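Local coordinates for protein histidinol-phosphate aminotransferase (Clostridium acetobutylicum, PDB 3FTB) that is probably a pyridoxal 5'-phosphate-dependent aminotransferase acting on histidinol phosphate in histidine biosynthesis, at residues N130-I142 and N157-V169. Numbering follows the deposited sequence.
Sequences NMCIDYEDIISKI and NGGLINKEKFIHV
Tyr-135 lies across the start of helix 163-169 and shows how one aromatic side chain can join two neighbouring helices by its face, edge and hydroxyl at once. With CG beside the backbone N (chi1 -62°), its ring lies flat against the Lys-165 side chain, whose CB sits over the centre of one face in a CH-pi contact, 3.8 Å from the centroid. The extended lysine chain carries CD on past the CD2-CE2 side. Ile-133 CG2, from the tyrosine's own segment, lies against the opposite face near its rim, and Phe-166 CD1 meets the ring edge, 3.8 Å from Tyr-135 CE1. At the far end, Asn-162 N donates a hydrogen bond to Tyr-135 OH (3.0 Å, 144° at the hydrogen). Asn-162 is also the N-cap of its helix: its OD1 accepts a nearly straight bond from Lys-165 N, so the tyrosine hydroxyl is tied directly to the capping residue.

One turn beyond Lys-165, Val-169 divides its branches among three isoleucines. Its CG1 packs 3.7 Å from Ile-138 CG2 and also touches Ile-142 CD1, while CG2 meets Ile-139 CD1.

The helix segments run nearly parallel, 9° apart, with axes 9.6 Å from each other. Ile-138 and Phe-166 continue inward onto strands 100-105 and 147-151 respectively. Helices laid side by side on a mainly parallel sheet in this way are characteristic of the large domain of fold-type I pyridoxal-phosphate enzymes.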
ATOM      1  N   ASN A 130      -4.448 -37.708   4.932  1.00 30.81           N
ATOM      2  CA  ASN A 130      -5.786 -37.230   5.259  1.00 33.46           C
ATOM      3  C   ASN A 130      -5.878 -35.705   5.326  1.00 41.18           C
ATOM      4  O   ASN A 130      -6.913 -35.153   5.706  1.00 45.47           O
ATOM      5  CB  ASN A 130      -6.259 -37.868   6.568  1.00 40.28           C
ATOM      6  CG  ASN A 130      -6.328 -39.395   6.486  1.00 41.13           C
ATOM      7  OD1 ASN A 130      -6.757 -39.961   5.479  1.00 37.95           O
ATOM      8  ND2 ASN A 130      -5.908 -40.064   7.554  1.00 46.04           N
ATOM      9  N   MET A 131      -4.796 -35.044   4.912  1.00 38.82           N
ATOM     10  CA  MET A 131      -4.620 -33.595   5.050  1.00 33.58           C
ATOM     11  C   MET A 131      -4.623 -33.168   6.527  1.00 37.86           C
ATOM     12  O   MET A 131      -5.150 -32.115   6.887  1.00 44.51           O
ATOM     13  CB  MET A 131      -5.629 -32.803   4.202  1.00 27.00           C
ATOM     14  CG  MET A 131      -5.534 -33.030   2.662  1.00 21.37           C
ATOM     15  SD  MET A 131      -4.062 -32.409   1.802  1.00 24.11           S
ATOM     16  CE  MET A 131      -2.866 -33.694   2.115  1.00 28.03           C
ATOM     17  N   CYS A 132      -4.014 -34.006   7.369  1.00 28.81           N
ATOM     18  CA  CYS A 132      -3.792 -33.706   8.783  1.00 23.03           C
ATOM     19  C   CYS A 132      -2.364 -33.258   9.040  1.00 25.52           C
ATOM     20  O   CYS A 132      -1.419 -33.821   8.485  1.00 33.07           O
ATOM     21  CB  CYS A 132      -4.086 -34.931   9.663  1.00 29.02           C
ATOM     22  SG  CYS A 132      -5.816 -35.426   9.662  1.00 38.86           S
ATOM     23  N   ILE A 133      -2.217 -32.250   9.892  1.00 29.99           N
ATOM     24  CA  ILE A 133      -0.910 -31.793  10.341  1.00 24.25           C
ATOM     25  C   ILE A 133      -0.148 -32.954  10.979  1.00 27.81           C
ATOM     26  O   ILE A 133      -0.730 -33.785  11.696  1.00 27.28           O
ATOM     27  CB  ILE A 133      -1.052 -30.623  11.361  1.00 43.60           C
ATOM     28  CG1 ILE A 133      -1.630 -29.384  10.678  1.00 43.40           C
ATOM     29  CG2 ILE A 133       0.282 -30.277  12.014  1.00 35.93           C
ATOM     30  CD1 ILE A 133      -2.103 -28.347  11.642  1.00 39.36           C
ATOM     31  N   ASP A 134       1.150 -33.020  10.704  1.00 29.87           N
ATOM     32  CA  ASP A 134       2.022 -33.957  11.399  1.00 37.19           C
ATOM     33  C   ASP A 134       2.620 -33.216  12.604  1.00 44.59           C
ATOM     34  O   ASP A 134       3.776 -32.779  12.575  1.00 38.52           O
ATOM     35  CB  ASP A 134       3.117 -34.446  10.449  1.00 34.29           C
ATOM     36  CG  ASP A 134       3.855 -35.679  10.972  1.00 48.32           C
ATOM     37  OD1 ASP A 134       3.704 -36.019  12.166  1.00 53.89           O
ATOM     38  OD2 ASP A 134       4.595 -36.303  10.172  1.00 41.86           O
ATOM     39  N   TYR A 135       1.821 -33.051  13.657  1.00 46.20           N
ATOM     40  CA  TYR A 135       2.244 -32.236  14.796  1.00 38.72           C
ATOM     41  C   TYR A 135       3.577 -32.705  15.332  1.00 36.77           C
ATOM     42  O   TYR A 135       4.437 -31.899  15.677  1.00 43.69           O
ATOM     43  CB  TYR A 135       1.198 -32.242  15.910  1.00 30.25           C
ATOM     44  CG  TYR A 135      -0.116 -31.665  15.469  1.00 29.24           C
ATOM     45  CD1 TYR A 135      -0.298 -30.295  15.405  1.00 37.03           C
ATOM     46  CD2 TYR A 135      -1.170 -32.490  15.093  1.00 29.96           C
ATOM     47  CE1 TYR A 135      -1.501 -29.755  14.987  1.00 40.88           C
ATOM     48  CE2 TYR A 135      -2.376 -31.958  14.681  1.00 25.45           C
ATOM     49  CZ  TYR A 135      -2.534 -30.593  14.621  1.00 29.26           C
ATOM     50  OH  TYR A 135      -3.730 -30.054  14.202  1.00 32.42           O
ATOM     51  N   GLU A 136       3.742 -34.016  15.392  1.00 39.16           N
ATOM     52  CA  GLU A 136       4.960 -34.617  15.909  1.00 40.00           C
ATOM     53  C   GLU A 136       6.163 -34.290  15.034  1.00 37.54           C
ATOM     54  O   GLU A 136       7.303 -34.302  15.505  1.00 32.06           O
ATOM     55  CB  GLU A 136       4.791 -36.132  16.023  1.00 38.60           C
ATOM     56  CG  GLU A 136       5.456 -36.709  17.248  1.00 38.15           C
ATOM     57  CD  GLU A 136       4.820 -36.211  18.522  1.00 36.83           C
ATOM     58  OE1 GLU A 136       3.577 -36.283  18.634  1.00 41.52           O
ATOM     59  OE2 GLU A 136       5.563 -35.741  19.406  1.00 38.23           O
ATOM     60  N   ASP A 137       5.909 -34.012  13.757  1.00 46.50           N
ATOM     61  CA  ASP A 137       6.965 -33.607  12.829  1.00 46.60           C
ATOM     62  C   ASP A 137       7.332 -32.140  13.027  1.00 43.97           C
ATOM     63  O   ASP A 137       8.510 -31.782  13.037  1.00 47.27           O
ATOM     64  CB  ASP A 137       6.545 -33.839  11.379  1.00 51.48           C
ATOM     65  CG  ASP A 137       7.688 -33.630  10.402  1.00 61.02           C
ATOM     66  OD1 ASP A 137       8.763 -34.231  10.609  1.00 62.27           O
ATOM     67  OD2 ASP A 137       7.516 -32.866   9.428  1.00 62.93           O
ATOM     68  N   ILE A 138       6.320 -31.289  13.172  1.00 37.61           N
ATOM     69  CA  ILE A 138       6.571 -29.892  13.493  1.00 35.98           C
ATOM     70  C   ILE A 138       7.461 -29.818  14.733  1.00 42.25           C
ATOM     71  O   ILE A 138       8.454 -29.086  14.751  1.00 41.48           O
ATOM     72  CB  ILE A 138       5.263 -29.106  13.726  1.00 33.29           C
ATOM     73  CG1 ILE A 138       4.438 -29.049  12.440  1.00 32.57           C
ATOM     74  CG2 ILE A 138       5.565 -27.692  14.240  1.00 27.79           C
ATOM     75  CD1 ILE A 138       3.092 -28.384  12.611  1.00 35.66           C
ATOM     76  N   ILE A 139       7.105 -30.593  15.756  1.00 45.34           N
ATOM     77  CA  ILE A 139       7.915 -30.711  16.963  1.00 46.66           C
ATOM     78  C   ILE A 139       9.356 -31.091  16.626  1.00 43.20           C
ATOM     79  O   ILE A 139      10.297 -30.404  17.024  1.00 38.63           O
ATOM     80  CB  ILE A 139       7.369 -31.794  17.912  1.00 48.30           C
ATOM     81  CG1 ILE A 139       5.893 -31.552  18.247  1.00 52.70           C
ATOM     82  CG2 ILE A 139       8.212 -31.854  19.171  1.00 50.43           C
ATOM     83  CD1 ILE A 139       5.663 -30.714  19.474  1.00 58.75           C
ATOM     84  N   SER A 140       9.517 -32.187  15.889  1.00 44.11           N
ATOM     85  CA  SER A 140      10.839 -32.749  15.623  1.00 42.48           C
ATOM     86  C   SER A 140      11.694 -31.882  14.707  1.00 46.46           C
ATOM     87  O   SER A 140      12.826 -32.241  14.392  1.00 59.42           O
ATOM     88  CB  SER A 140      10.705 -34.150  15.032  1.00 47.01           C
ATOM     89  OG  SER A 140      10.062 -34.105  13.773  1.00 53.06           O
ATOM     90  N   LYS A 141      11.151 -30.747  14.278  1.00 40.04           N
ATOM     91  CA  LYS A 141      11.848 -29.850  13.356  1.00 44.52           C
ATOM     92  C   LYS A 141      12.049 -28.451  13.937  1.00 44.78           C
ATOM     93  O   LYS A 141      12.726 -27.613  13.342  1.00 42.49           O
ATOM     94  CB  LYS A 141      11.062 -29.709  12.048  1.00 44.51           C
ATOM     95  CG  LYS A 141      11.147 -30.887  11.105  1.00 44.33           C
ATOM     96  CD  LYS A 141      10.178 -30.711   9.958  1.00 36.75           C
ATOM     97  CE  LYS A 141      10.457 -31.747   8.900  1.00 44.84           C
ATOM     98  NZ  LYS A 141      10.999 -32.952   9.569  1.00 58.79           N
ATOM     99  N   ILE A 142      11.453 -28.192  15.094  1.00 35.97           N
ATOM    100  CA  ILE A 142      11.377 -26.824  15.589  1.00 48.16           C
ATOM    101  C   ILE A 142      12.693 -26.247  16.116  1.00 45.13           C
ATOM    102  O   ILE A 142      12.804 -25.038  16.294  1.00 54.87           O
ATOM    103  CB  ILE A 142      10.252 -26.639  16.625  1.00 47.45           C
ATOM    104  CG1 ILE A 142       9.569 -25.288  16.401  1.00 46.58           C
ATOM    105  CG2 ILE A 142      10.793 -26.793  18.041  1.00 48.74           C
ATOM    106  CD1 ILE A 142       8.460 -25.008  17.375  1.00 49.04           C
ATOM    107  N   ASN A 157      -6.796 -27.255   1.787  1.00 29.09           N
ATOM    108  CA  ASN A 157      -7.583 -28.339   2.360  1.00 22.06           C
ATOM    109  C   ASN A 157      -8.548 -27.899   3.440  1.00 38.38           C
ATOM    110  O   ASN A 157      -9.303 -28.722   3.964  1.00 39.98           O
ATOM    111  CB  ASN A 157      -6.678 -29.452   2.887  1.00 29.15           C
ATOM    112  CG  ASN A 157      -5.868 -29.024   4.089  1.00 33.22           C
ATOM    113  OD1 ASN A 157      -5.070 -28.095   4.019  1.00 39.05           O
ATOM    114  ND2 ASN A 157      -6.061 -29.715   5.198  1.00 35.53           N
ATOM    115  N   GLY A 158      -8.512 -26.609   3.780  1.00 35.66           N
ATOM    116  CA  GLY A 158      -9.418 -26.049   4.768  1.00 28.41           C
ATOM    117  C   GLY A 158      -9.295 -26.604   6.178  1.00 26.92           C
ATOM    118  O   GLY A 158     -10.260 -26.608   6.941  1.00 22.13           O
ATOM    119  N   GLY A 159      -8.104 -27.064   6.540  1.00 31.98           N
ATOM    120  CA  GLY A 159      -7.902 -27.658   7.847  1.00 26.62           C
ATOM    121  C   GLY A 159      -7.638 -26.644   8.948  1.00 37.85           C
ATOM    122  O   GLY A 159      -6.879 -25.692   8.760  1.00 41.62           O
ATOM    123  N   LEU A 160      -8.270 -26.851  10.102  1.00 41.27           N
ATOM    124  CA  LEU A 160      -8.032 -26.031  11.292  1.00 32.16           C
ATOM    125  C   LEU A 160      -6.966 -26.665  12.176  1.00 24.66           C
ATOM    126  O   LEU A 160      -6.943 -27.875  12.330  1.00 23.21           O
ATOM    127  CB  LEU A 160      -9.315 -25.888  12.108  1.00 27.32           C
ATOM    128  CG  LEU A 160     -10.396 -24.930  11.623  1.00 30.19           C
ATOM    129  CD1 LEU A 160     -11.715 -25.253  12.315  1.00 31.51           C
ATOM    130  CD2 LEU A 160      -9.987 -23.482  11.879  1.00 36.61           C
ATOM    131  N   ILE A 161      -6.094 -25.845  12.762  1.00 36.88           N
ATOM    132  CA  ILE A 161      -5.111 -26.328  13.724  1.00 31.08           C
ATOM    133  C   ILE A 161      -5.754 -26.805  15.044  1.00 34.07           C
ATOM    134  O   ILE A 161      -6.330 -26.015  15.785  1.00 36.93           O
ATOM    135  CB  ILE A 161      -4.076 -25.245  14.051  1.00 27.14           C
ATOM    136  CG1 ILE A 161      -3.331 -24.787  12.790  1.00 17.94           C
ATOM    137  CG2 ILE A 161      -3.096 -25.748  15.113  1.00 30.98           C
ATOM    138  CD1 ILE A 161      -2.476 -23.546  13.015  1.00 14.92           C
ATOM    139  N   ASN A 162      -5.648 -28.103  15.314  1.00 27.25           N
ATOM    140  CA  ASN A 162      -6.069 -28.711  16.576  1.00 27.73           C
ATOM    141  C   ASN A 162      -5.395 -28.016  17.750  1.00 29.03           C
ATOM    142  O   ASN A 162      -4.181 -28.134  17.941  1.00 39.33           O
ATOM    143  CB  ASN A 162      -5.717 -30.215  16.552  1.00 27.33           C
ATOM    144  CG  ASN A 162      -6.196 -30.974  17.792  1.00 31.12           C
ATOM    145  OD1 ASN A 162      -5.923 -30.586  18.925  1.00 33.83           O
ATOM    146  ND2 ASN A 162      -6.876 -32.089  17.567  1.00 34.68           N
ATOM    147  N   LYS A 163      -6.177 -27.278  18.537  1.00 27.00           N
ATOM    148  CA  LYS A 163      -5.604 -26.503  19.622  1.00 32.58           C
ATOM    149  C   LYS A 163      -4.892 -27.406  20.620  1.00 37.74           C
ATOM    150  O   LYS A 163      -3.731 -27.181  20.936  1.00 43.04           O
ATOM    151  CB  LYS A 163      -6.662 -25.648  20.318  1.00 39.00           C
ATOM    152  CG  LYS A 163      -6.098 -24.394  20.965  1.00 50.20           C
ATOM    153  CD  LYS A 163      -7.101 -23.745  21.904  1.00 58.27           C
ATOM    154  CE  LYS A 163      -8.189 -22.963  21.179  1.00 59.32           C
ATOM    155  NZ  LYS A 163      -9.230 -22.515  22.165  1.00 53.48           N
ATOM    156  N   GLU A 164      -5.569 -28.446  21.089  1.00 41.16           N
ATOM    157  CA  GLU A 164      -4.970 -29.329  22.091  1.00 42.17           C
ATOM    158  C   GLU A 164      -3.589 -29.893  21.681  1.00 46.73           C
ATOM    159  O   GLU A 164      -2.642 -29.837  22.466  1.00 48.45           O
ATOM    160  CB  GLU A 164      -5.958 -30.426  22.513  1.00 34.78           C
ATOM    161  CG  GLU A 164      -5.359 -31.534  23.374  1.00 47.48           C
ATOM    162  CD  GLU A 164      -4.932 -32.742  22.554  1.00 65.86           C
ATOM    163  OE1 GLU A 164      -5.705 -33.147  21.657  1.00 69.59           O
ATOM    164  OE2 GLU A 164      -3.836 -33.292  22.806  1.00 71.63           O
ATOM    165  N   LYS A 165      -3.467 -30.398  20.453  1.00 47.98           N
ATOM    166  CA  LYS A 165      -2.207 -30.978  19.969  1.00 41.40           C
ATOM    167  C   LYS A 165      -1.116 -29.938  19.716  1.00 40.11           C
ATOM    168  O   LYS A 165       0.073 -30.208  19.904  1.00 33.57           O
ATOM    169  CB  LYS A 165      -2.429 -31.758  18.671  1.00 38.93           C
ATOM    170  CG  LYS A 165      -3.582 -32.734  18.692  1.00 38.34           C
ATOM    171  CD  LYS A 165      -3.407 -33.791  17.608  1.00 38.83           C
ATOM    172  CE  LYS A 165      -4.326 -34.981  17.834  1.00 40.95           C
ATOM    173  NZ  LYS A 165      -3.920 -36.154  17.006  1.00 39.71           N
ATOM    174  N   PHE A 166      -1.527 -28.758  19.256  1.00 34.29           N
ATOM    175  CA  PHE A 166      -0.588 -27.706  18.883  1.00 35.08           C
ATOM    176  C   PHE A 166      -0.027 -26.995  20.115  1.00 42.52           C
ATOM    177  O   PHE A 166       1.020 -26.343  20.031  1.00 42.95           O
ATOM    178  CB  PHE A 166      -1.281 -26.698  17.957  1.00 39.56           C
ATOM    179  CG  PHE A 166      -0.341 -25.927  17.056  1.00 39.72           C
ATOM    180  CD1 PHE A 166       0.203 -26.517  15.919  1.00 35.44           C
ATOM    181  CD2 PHE A 166      -0.037 -24.598  17.322  1.00 40.92           C
ATOM    182  CE1 PHE A 166       1.056 -25.800  15.077  1.00 26.19           C
ATOM    183  CE2 PHE A 166       0.808 -23.881  16.484  1.00 37.75           C
ATOM    184  CZ  PHE A 166       1.354 -24.489  15.362  1.00 33.21           C
ATOM    185  N   ILE A 167      -0.714 -27.118  21.255  1.00 30.31           N
ATOM    186  CA  ILE A 167      -0.255 -26.458  22.473  1.00 34.42           C
ATOM    187  C   ILE A 167       1.145 -26.929  22.847  1.00 37.41           C
ATOM    188  O   ILE A 167       1.934 -26.176  23.421  1.00 36.80           O
ATOM    189  CB  ILE A 167      -1.224 -26.654  23.668  1.00 66.68           C
ATOM    190  CG1 ILE A 167      -2.625 -26.124  23.322  1.00 69.49           C
ATOM    191  CG2 ILE A 167      -0.687 -25.956  24.924  1.00 51.70           C
ATOM    192  CD1 ILE A 167      -2.643 -24.754  22.627  1.00 63.43           C
ATOM    193  N   HIS A 168       1.459 -28.172  22.508  1.00 34.98           N
ATOM    194  CA  HIS A 168       2.811 -28.680  22.710  1.00 34.71           C
ATOM    195  C   HIS A 168       3.796 -27.951  21.814  1.00 42.05           C
ATOM    196  O   HIS A 168       4.933 -27.700  22.207  1.00 48.34           O
ATOM    197  CB  HIS A 168       2.852 -30.183  22.478  1.00 36.06           C
ATOM    198  CG  HIS A 168       1.814 -30.922  23.259  1.00 47.64           C
ATOM    199  ND1 HIS A 168       2.000 -31.299  24.571  1.00 48.89           N
ATOM    200  CD2 HIS A 168       0.559 -31.317  22.928  1.00 60.27           C
ATOM    201  CE1 HIS A 168       0.915 -31.914  25.009  1.00 58.40           C
ATOM    202  NE2 HIS A 168       0.026 -31.936  24.032  1.00 66.15           N
ATOM    203  N   VAL A 169       3.351 -27.592  20.614  1.00 39.32           N
ATOM    204  CA  VAL A 169       4.174 -26.764  19.737  1.00 40.59           C
ATOM    205  C   VAL A 169       4.309 -25.355  20.324  1.00 34.61           C
ATOM    206  O   VAL A 169       5.404 -24.801  20.398  1.00 30.43           O
ATOM    207  CB  VAL A 169       3.608 -26.693  18.284  1.00 32.41           C
ATOM    208  CG1 VAL A 169       4.597 -26.007  17.345  1.00 35.33           C
ATOM    209  CG2 VAL A 169       3.300 -28.056  17.769  1.00 36.33           C
TER